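Local coordinates for transcriptional regulatory protein FIXJ (Sinorhizobium meliloti, PDB 1DBW), which switches on the nitrogen-fixation regulatory genes nifA and fixK once activated by FixL, this chain being its magnesium-binding receiver domain, at residues Asn26-Lys31 / Ala114-Ser119; Gln34-Phe39 / Val63-Asn68. The protein carries 2 engineered substitutions. All blocks are in the same frame, centred on the assembly; numbering follows the deposited sequence.

The two contacts lie on opposite sides of the chain's centre, their own centres about 19 Å apart, within one CheY-like receiver domain. Contact 1 joins the loop leading into edge strand 29-33, through Phe28, to helix 108-119, so it spans most of the chain; contact 2, between helices 36-42 and 62-71, is nested inside the loop that contact 1 closes. Strand 29-33 is followed by helix 36-42, which makes the contacts neighbours in sequence. On the five-stranded parallel sheet of order 2-1-3-4-5, contact 1 packs the last helix on one face and contact 2 pairs two helices on the other. The magnesium-binding Asp10, Asp11 and Asp54 lie at or just after the ends of strands 5-10 and 49-54.

Contact 1: residues Asn26-Lys31 / Ala114-Ser119; sequences NGFAVK and AIERAS
The ring of Phe28 reaches from the turn before strand 29-33 to helix 108-119, where it meets Ile115 and Glu116. At its root, CB leaves the backbone on the side of the helix, and CG stands anti to the carbonyl carbon (chi1 -75°). A chi2 of 90° sets the ring plane perpendicular to the plane of CA, CB and CG, and the far atoms come closest. CE2 meets the branch methyl CG2 of Ile115 at 3.9 Å, the methyl lying oblique to the ring. CD2, next to it in the ring, is 4.4 Å from Ile115 CG2. CZ, the tip, is 4.2 Å from both CG and OE1 of Glu116. In the doubly wound receiver fold, helix 108-119 and helix 13-25 pack on the same side of the parallel sheet, and Phe28 comes just after the Schellman turn that ends helix 13-25. The positive phi of Gly27 in that turn suits a residue without a side chain. A long, flat aromatic then suits the next place, because it can bridge the gap between two backbones whose nearest CA atoms, those of Phe28 and Ile115, are 9.8 Å apart. Beta-branched Ile115 offers CG2 to the ring while its side chain also packs on Val6, Leu23 and Val52. The Glu116 side chain, extended beyond CG, crosses that of Phe28 at about a right angle; its CG methylene and OE1 make a loose contact at the more open margin, the carboxylate plane 39° from that of the ring. Tyr4 touches Phe28, Ile115 and Glu116 alike. One turn on, Ser119 OG donates a 2.6 Å hydrogen bond to Glu116 O, which satisfies the hydroxyl of a serine buried against Tyr4 and Val50.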
ATOM      1  N   ASN A  26      11.195  -7.383   9.907  1.00 13.76           N
ATOM      2  CA  ASN A  26      11.652  -6.117  10.470  1.00 15.59           C
ATOM      3  C   ASN A  26      10.780  -5.674  11.662  1.00 12.15           C
ATOM      4  O   ASN A  26      10.947  -4.590  12.189  1.00 17.83           O
ATOM      5  CB  ASN A  26      11.744  -5.044   9.382  1.00 16.86           C
ATOM      6  CG  ASN A  26      13.031  -5.180   8.551  1.00 20.41           C
ATOM      7  OD1 ASN A  26      14.061  -4.619   8.913  1.00 20.62           O
ATOM      8  ND2 ASN A  26      12.982  -5.949   7.460  1.00 16.92           N
ATOM      9  N   GLY A  27       9.829  -6.525  12.024  1.00 11.99           N
ATOM     10  CA  GLY A  27       8.974  -6.244  13.167  1.00 10.65           C
ATOM     11  C   GLY A  27       7.649  -5.548  12.943  1.00 12.30           C
ATOM     12  O   GLY A  27       6.981  -5.148  13.897  1.00 14.62           O
ATOM     13  N   PHE A  28       7.300  -5.297  11.684  1.00 11.68           N
ATOM     14  CA  PHE A  28       6.032  -4.633  11.427  1.00  9.17           C
ATOM     15  C   PHE A  28       4.873  -5.595  11.609  1.00  7.40           C
ATOM     16  O   PHE A  28       5.069  -6.806  11.460  1.00 13.08           O
ATOM     17  CB  PHE A  28       6.008  -4.184   9.952  1.00 10.18           C
ATOM     18  CG  PHE A  28       6.858  -2.984   9.675  1.00  9.23           C
ATOM     19  CD1 PHE A  28       8.205  -3.124   9.304  1.00 14.86           C
ATOM     20  CD2 PHE A  28       6.319  -1.714   9.790  1.00 13.11           C
ATOM     21  CE1 PHE A  28       8.983  -1.999   9.059  1.00 18.98           C
ATOM     22  CE2 PHE A  28       7.088  -0.578   9.546  1.00 13.35           C
ATOM     23  CZ  PHE A  28       8.427  -0.718   9.180  1.00 17.02           C
ATOM     24  N   ALA A  29       3.704  -5.066  12.004  1.00  5.79           N
ATOM     25  CA  ALA A  29       2.501  -5.901  12.041  1.00  8.02           C
ATOM     26  C   ALA A  29       2.109  -5.830  10.566  1.00 10.36           C
ATOM     27  O   ALA A  29       1.998  -4.735  10.018  1.00 10.94           O
ATOM     28  CB  ALA A  29       1.421  -5.264  12.908  1.00  8.99           C
ATOM     29  N   VAL A  30       1.815  -6.978   9.970  1.00  8.81           N
ATOM     30  CA  VAL A  30       1.538  -7.017   8.542  1.00  9.83           C
ATOM     31  C   VAL A  30       0.360  -7.901   8.274  1.00 10.88           C
ATOM     32  O   VAL A  30       0.229  -8.958   8.891  1.00  9.52           O
ATOM     33  CB  VAL A  30       2.756  -7.648   7.801  1.00 11.72           C
ATOM     34  CG1 VAL A  30       2.434  -7.888   6.331  1.00 14.78           C
ATOM     35  CG2 VAL A  30       3.952  -6.729   7.917  1.00 10.60           C
ATOM     36  N   LYS A  31      -0.473  -7.456   7.339  1.00 10.21           N
ATOM     37  CA  LYS A  31      -1.619  -8.285   6.917  1.00  7.81           C
ATOM     38  C   LYS A  31      -1.616  -8.262   5.393  1.00 10.67           C
ATOM     39  O   LYS A  31      -1.610  -7.179   4.793  1.00 10.38           O
ATOM     40  CB  LYS A  31      -2.900  -7.677   7.435  1.00  6.71           C
ATOM     41  CG  LYS A  31      -4.137  -8.569   7.171  1.00 11.96           C
ATOM     42  CD  LYS A  31      -5.426  -7.884   7.695  1.00 12.00           C
ATOM     43  CE  LYS A  31      -6.674  -8.670   7.318  1.00 14.44           C
ATOM     44  NZ  LYS A  31      -6.901  -9.871   8.198  1.00 16.08           N
ATOM     45  N   ALA A 114       9.317   4.826   3.826  1.00 14.93           N
ATOM     46  CA  ALA A 114       8.057   5.334   3.297  1.00 14.23           C
ATOM     47  C   ALA A 114       6.882   4.908   4.195  1.00 13.72           C
ATOM     48  O   ALA A 114       6.008   5.721   4.489  1.00 12.46           O
ATOM     49  CB  ALA A 114       7.849   4.848   1.865  1.00 18.63           C
ATOM     50  N   ILE A 115       6.862   3.636   4.617  1.00 12.33           N
ATOM     51  CA  ILE A 115       5.801   3.142   5.481  1.00 12.19           C
ATOM     52  C   ILE A 115       5.809   3.875   6.829  1.00 12.64           C
ATOM     53  O   ILE A 115       4.760   4.265   7.339  1.00 15.92           O
ATOM     54  CB  ILE A 115       5.930   1.591   5.720  1.00 11.23           C
ATOM     55  CG1 ILE A 115       5.715   0.838   4.394  1.00 15.53           C
ATOM     56  CG2 ILE A 115       4.928   1.165   6.811  1.00 13.74           C
ATOM     57  CD1 ILE A 115       6.064  -0.671   4.436  1.00 17.96           C
ATOM     58  N   GLU A 116       6.995   4.109   7.386  1.00 12.83           N
ATOM     59  CA  GLU A 116       7.082   4.852   8.653  1.00 15.76           C
ATOM     60  C   GLU A 116       6.567   6.298   8.463  1.00 15.13           C
ATOM     61  O   GLU A 116       5.807   6.811   9.292  1.00 16.94           O
ATOM     62  CB  GLU A 116       8.525   4.826   9.166  1.00 19.93           C
ATOM     63  CG  GLU A 116       9.019   3.413   9.447  1.00 21.53           C
ATOM     64  CD  GLU A 116      10.477   3.374   9.887  1.00 30.10           C
ATOM     65  OE1 GLU A 116      10.883   2.362  10.502  1.00 34.51           O
ATOM     66  OE2 GLU A 116      11.218   4.342   9.607  1.00 30.84           O
ATOM     67  N   ARG A 117       6.888   6.895   7.322  1.00 16.19           N
ATOM     68  CA  ARG A 117       6.431   8.260   7.010  1.00 18.68           C
ATOM     69  C   ARG A 117       4.911   8.270   6.917  1.00 18.88           C
ATOM     70  O   ARG A 117       4.255   9.173   7.436  1.00 18.98           O
ATOM     71  CB  ARG A 117       6.989   8.718   5.661  1.00 22.90           C
ATOM     72  CG  ARG A 117       7.819  10.001   5.690  1.00 37.40           C
ATOM     73  CD  ARG A 117       9.172   9.812   6.372  1.00 40.77           C
ATOM     74  NE  ARG A 117       9.038   9.563   7.807  1.00 51.47           N
ATOM     75  CZ  ARG A 117       9.747   8.657   8.481  1.00 52.93           C
ATOM     76  NH1 ARG A 117      10.651   7.914   7.845  1.00 50.33           N
ATOM     77  NH2 ARG A 117       9.536   8.482   9.786  1.00 50.92           N
ATOM     78  N   ALA A 118       4.353   7.258   6.246  1.00 15.12           N
ATOM     79  CA  ALA A 118       2.911   7.178   6.098  1.00 13.43           C
ATOM     80  C   ALA A 118       2.221   6.937   7.448  1.00 13.52           C
ATOM     81  O   ALA A 118       1.129   7.457   7.673  1.00 16.63           O
ATOM     82  CB  ALA A 118       2.518   6.075   5.100  1.00 14.47           C
ATOM     83  N   SER A 119       2.886   6.219   8.355  1.00 13.38           N
ATOM     84  CA  SER A 119       2.288   5.915   9.660  1.00 17.21           C
ATOM     85  C   SER A 119       2.152   7.180  10.502  1.00 20.94           C
ATOM     86  O   SER A 119       1.349   7.230  11.428  1.00 20.91           O
ATOM     87  CB  SER A 119       3.136   4.890  10.425  1.00 15.88           C
ATOM     88  OG  SER A 119       4.313   5.507  10.946  1.00 15.70           O
TER

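Contact 2: residues Gln34-Phe39 / Val63-Asn68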
ATOM      1  N   GLN A  34      -5.458 -10.846  -0.327  1.00 29.10           N
ATOM      2  CA  GLN A  34      -5.372 -11.563  -1.603  1.00 33.87           C
ATOM      3  C   GLN A  34      -5.736 -10.737  -2.825  1.00 32.68           C
ATOM      4  O   GLN A  34      -5.321 -11.063  -3.932  1.00 35.15           O
ATOM      5  CB  GLN A  34      -6.213 -12.819  -1.546  1.00 37.31           C
ATOM      6  N   SER A  35      -6.510  -9.670  -2.631  1.00 29.93           N
ATOM      7  CA  SER A  35      -6.899  -8.818  -3.751  1.00 26.51           C
ATOM      8  C   SER A  35      -7.325  -7.423  -3.321  1.00 23.51           C
ATOM      9  O   SER A  35      -7.601  -7.179  -2.144  1.00 24.95           O
ATOM     10  CB  SER A  35      -8.071  -9.455  -4.525  1.00 24.58           C
ATOM     11  OG  SER A  35      -9.242  -9.513  -3.718  1.00 24.83           O
ATOM     12  N   ALA A  36      -7.412  -6.528  -4.298  1.00 22.19           N
ATOM     13  CA  ALA A  36      -7.872  -5.170  -4.079  1.00 19.72           C
ATOM     14  C   ALA A  36      -9.307  -5.226  -3.531  1.00 23.02           C
ATOM     15  O   ALA A  36      -9.658  -4.482  -2.609  1.00 19.37           O
ATOM     16  CB  ALA A  36      -7.836  -4.390  -5.380  1.00 19.93           C
ATOM     17  N   GLU A  37     -10.125  -6.114  -4.102  1.00 21.11           N
ATOM     18  CA  GLU A  37     -11.514  -6.277  -3.679  1.00 23.13           C
ATOM     19  C   GLU A  37     -11.620  -6.701  -2.229  1.00 17.99           C
ATOM     20  O   GLU A  37     -12.479  -6.211  -1.495  1.00 18.32           O
ATOM     21  CB  GLU A  37     -12.248  -7.308  -4.564  1.00 29.89           C
ATOM     22  CG  GLU A  37     -12.110  -7.059  -6.067  1.00 38.93           C
ATOM     23  CD  GLU A  37     -10.862  -7.708  -6.674  1.00 45.01           C
ATOM     24  OE1 GLU A  37      -9.901  -6.976  -7.010  1.00 42.75           O
ATOM     25  OE2 GLU A  37     -10.852  -8.958  -6.828  1.00 49.72           O
ATOM     26  N   ALA A  38     -10.784  -7.658  -1.841  1.00 17.59           N
ATOM     27  CA  ALA A  38     -10.762  -8.165  -0.483  1.00 21.79           C
ATOM     28  C   ALA A  38     -10.401  -7.026   0.462  1.00 18.30           C
ATOM     29  O   ALA A  38     -11.019  -6.879   1.522  1.00 19.25           O
ATOM     30  CB  ALA A  38      -9.750  -9.298  -0.356  1.00 21.14           C
ATOM     31  N   PHE A  39      -9.423  -6.212   0.067  1.00 19.23           N
ATOM     32  CA  PHE A  39      -9.039  -5.113   0.938  1.00 16.87           C
ATOM     33  C   PHE A  39     -10.145  -4.079   1.089  1.00 16.77           C
ATOM     34  O   PHE A  39     -10.400  -3.596   2.200  1.00 17.62           O
ATOM     35  CB  PHE A  39      -7.734  -4.448   0.509  1.00 15.78           C
ATOM     36  CG  PHE A  39      -7.365  -3.281   1.373  1.00 14.33           C
ATOM     37  CD1 PHE A  39      -6.877  -3.495   2.661  1.00 15.96           C
ATOM     38  CD2 PHE A  39      -7.602  -1.988   0.954  1.00 17.03           C
ATOM     39  CE1 PHE A  39      -6.657  -2.448   3.511  1.00 12.88           C
ATOM     40  CE2 PHE A  39      -7.384  -0.928   1.798  1.00 15.47           C
ATOM     41  CZ  PHE A  39      -6.913  -1.157   3.085  1.00 16.01           C
ATOM     42  N   VAL A  63      -4.209   3.244  -7.900  1.00 27.80           N
ATOM     43  CA  VAL A  63      -4.977   4.474  -8.094  1.00 27.41           C
ATOM     44  C   VAL A  63      -6.496   4.255  -8.007  1.00 26.99           C
ATOM     45  O   VAL A  63      -7.211   5.040  -7.371  1.00 28.34           O
ATOM     46  CB  VAL A  63      -4.591   5.155  -9.438  1.00 29.69           C
ATOM     47  CG1 VAL A  63      -5.539   6.301  -9.750  1.00 31.63           C
ATOM     48  CG2 VAL A  63      -3.171   5.669  -9.359  1.00 29.78           C
ATOM     49  N   GLU A  64      -7.000   3.201  -8.648  1.00 25.56           N
ATOM     50  CA  GLU A  64      -8.429   2.888  -8.612  1.00 25.42           C
ATOM     51  C   GLU A  64      -8.821   2.474  -7.191  1.00 21.79           C
ATOM     52  O   GLU A  64      -9.897   2.817  -6.702  1.00 20.59           O
ATOM     53  CB  GLU A  64      -8.741   1.751  -9.584  1.00 32.57           C
ATOM     54  CG  GLU A  64      -8.500   2.112 -11.046  1.00 39.70           C
ATOM     55  CD  GLU A  64      -8.369   0.887 -11.937  1.00 46.71           C
ATOM     56  OE1 GLU A  64      -7.281   0.702 -12.530  1.00 50.29           O
ATOM     57  OE2 GLU A  64      -9.343   0.104 -12.033  1.00 49.01           O
ATOM     58  N   LEU A  65      -7.929   1.755  -6.519  1.00 19.72           N
ATOM     59  CA  LEU A  65      -8.214   1.341  -5.156  1.00 18.14           C
ATOM     60  C   LEU A  65      -8.348   2.598  -4.271  1.00 17.07           C
ATOM     61  O   LEU A  65      -9.282   2.685  -3.466  1.00 16.76           O
ATOM     62  CB  LEU A  65      -7.119   0.391  -4.647  1.00 21.32           C
ATOM     63  CG  LEU A  65      -7.248  -0.036  -3.174  1.00 16.83           C
ATOM     64  CD1 LEU A  65      -8.591  -0.690  -2.934  1.00 21.27           C
ATOM     65  CD2 LEU A  65      -6.104  -0.991  -2.821  1.00 23.37           C
ATOM     66  N   LEU A  66      -7.435   3.562  -4.427  1.00 18.18           N
ATOM     67  CA  LEU A  66      -7.484   4.815  -3.661  1.00 20.75           C
ATOM     68  C   LEU A  66      -8.764   5.573  -3.931  1.00 23.13           C
ATOM     69  O   LEU A  66      -9.399   6.106  -3.011  1.00 18.71           O
ATOM     70  CB  LEU A  66      -6.289   5.716  -3.980  1.00 22.47           C
ATOM     71  CG  LEU A  66      -4.911   5.131  -3.662  1.00 25.92           C
ATOM     72  CD1 LEU A  66      -3.850   6.184  -3.853  1.00 28.32           C
ATOM     73  CD2 LEU A  66      -4.889   4.601  -2.224  1.00 29.40           C
ATOM     74  N   ARG A  67      -9.195   5.538  -5.188  1.00 21.33           N
ATOM     75  CA  ARG A  67     -10.412   6.217  -5.597  1.00 22.84           C
ATOM     76  C   ARG A  67     -11.604   5.546  -4.939  1.00 23.21           C
ATOM     77  O   ARG A  67     -12.468   6.221  -4.374  1.00 25.14           O
ATOM     78  CB  ARG A  67     -10.543   6.173  -7.123  1.00 26.75           C
ATOM     79  N   ASN A  68     -11.617   4.212  -4.959  1.00 22.62           N
ATOM     80  CA  ASN A  68     -12.689   3.423  -4.353  1.00 19.94           C
ATOM     81  C   ASN A  68     -12.734   3.613  -2.829  1.00 22.74           C
ATOM     82  O   ASN A  68     -13.815   3.640  -2.224  1.00 19.75           O
ATOM     83  CB  ASN A  68     -12.543   1.953  -4.722  1.00 24.13           C
ATOM     84  CG  ASN A  68     -12.836   1.676  -6.207  1.00 26.74           C
ATOM     85  OD1 ASN A  68     -12.715   0.546  -6.665  1.00 34.51           O
ATOM     86  ND2 ASN A  68     -13.225   2.703  -6.948  1.00 28.91           N
TER
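Two neighbouring helices on one side of the doubly wound receiver sheet, 36-42 and 62-71, pack here through a single leucine set between an alanine and a phenylalanine. Leu65 points toward helix 36-42 and divides its two methyls between partners. CD1 comes within 4.0 Å of Ala36 O and 4.5 Å of Ala36 CB, while CD2 lies 4.2 Å from Phe39 CD2, oblique to the ring. Its CG stands anti to the backbone N (chi1 175°), which carries the forked end toward helix 36-42. A methyl side chain suits Ala36, since its CA and that of Leu65 are the nearest pair, 6.6 Å apart. Phe39, one turn later, fills the region between the helix and the sheet with its ring: the aromatic side chain crosses that of Leu65 at about a right angle and packs on Leu51 of strand 49-54, with His33 meeting it edge to face. Leu65 also rests on Leu51 and Thr53, so the helix pair and the sheet share one apolar layer. The start of helix 36-42 is fixed by Ser35 at the N-cap, whose OG accepts from Ala38 N at 3.1 Å with an N-H...O angle of 158°; a short hydroxyl side chain is well suited to that role. Between the two segments the side chains meet methyl against methyl and methyl against ring, with the carbonyl oxygen of Ala36 a further van der Waals neighbour of Leu65, in a buried setting consistent with a fit set by shape and exclusion of water rather than by directed bonds.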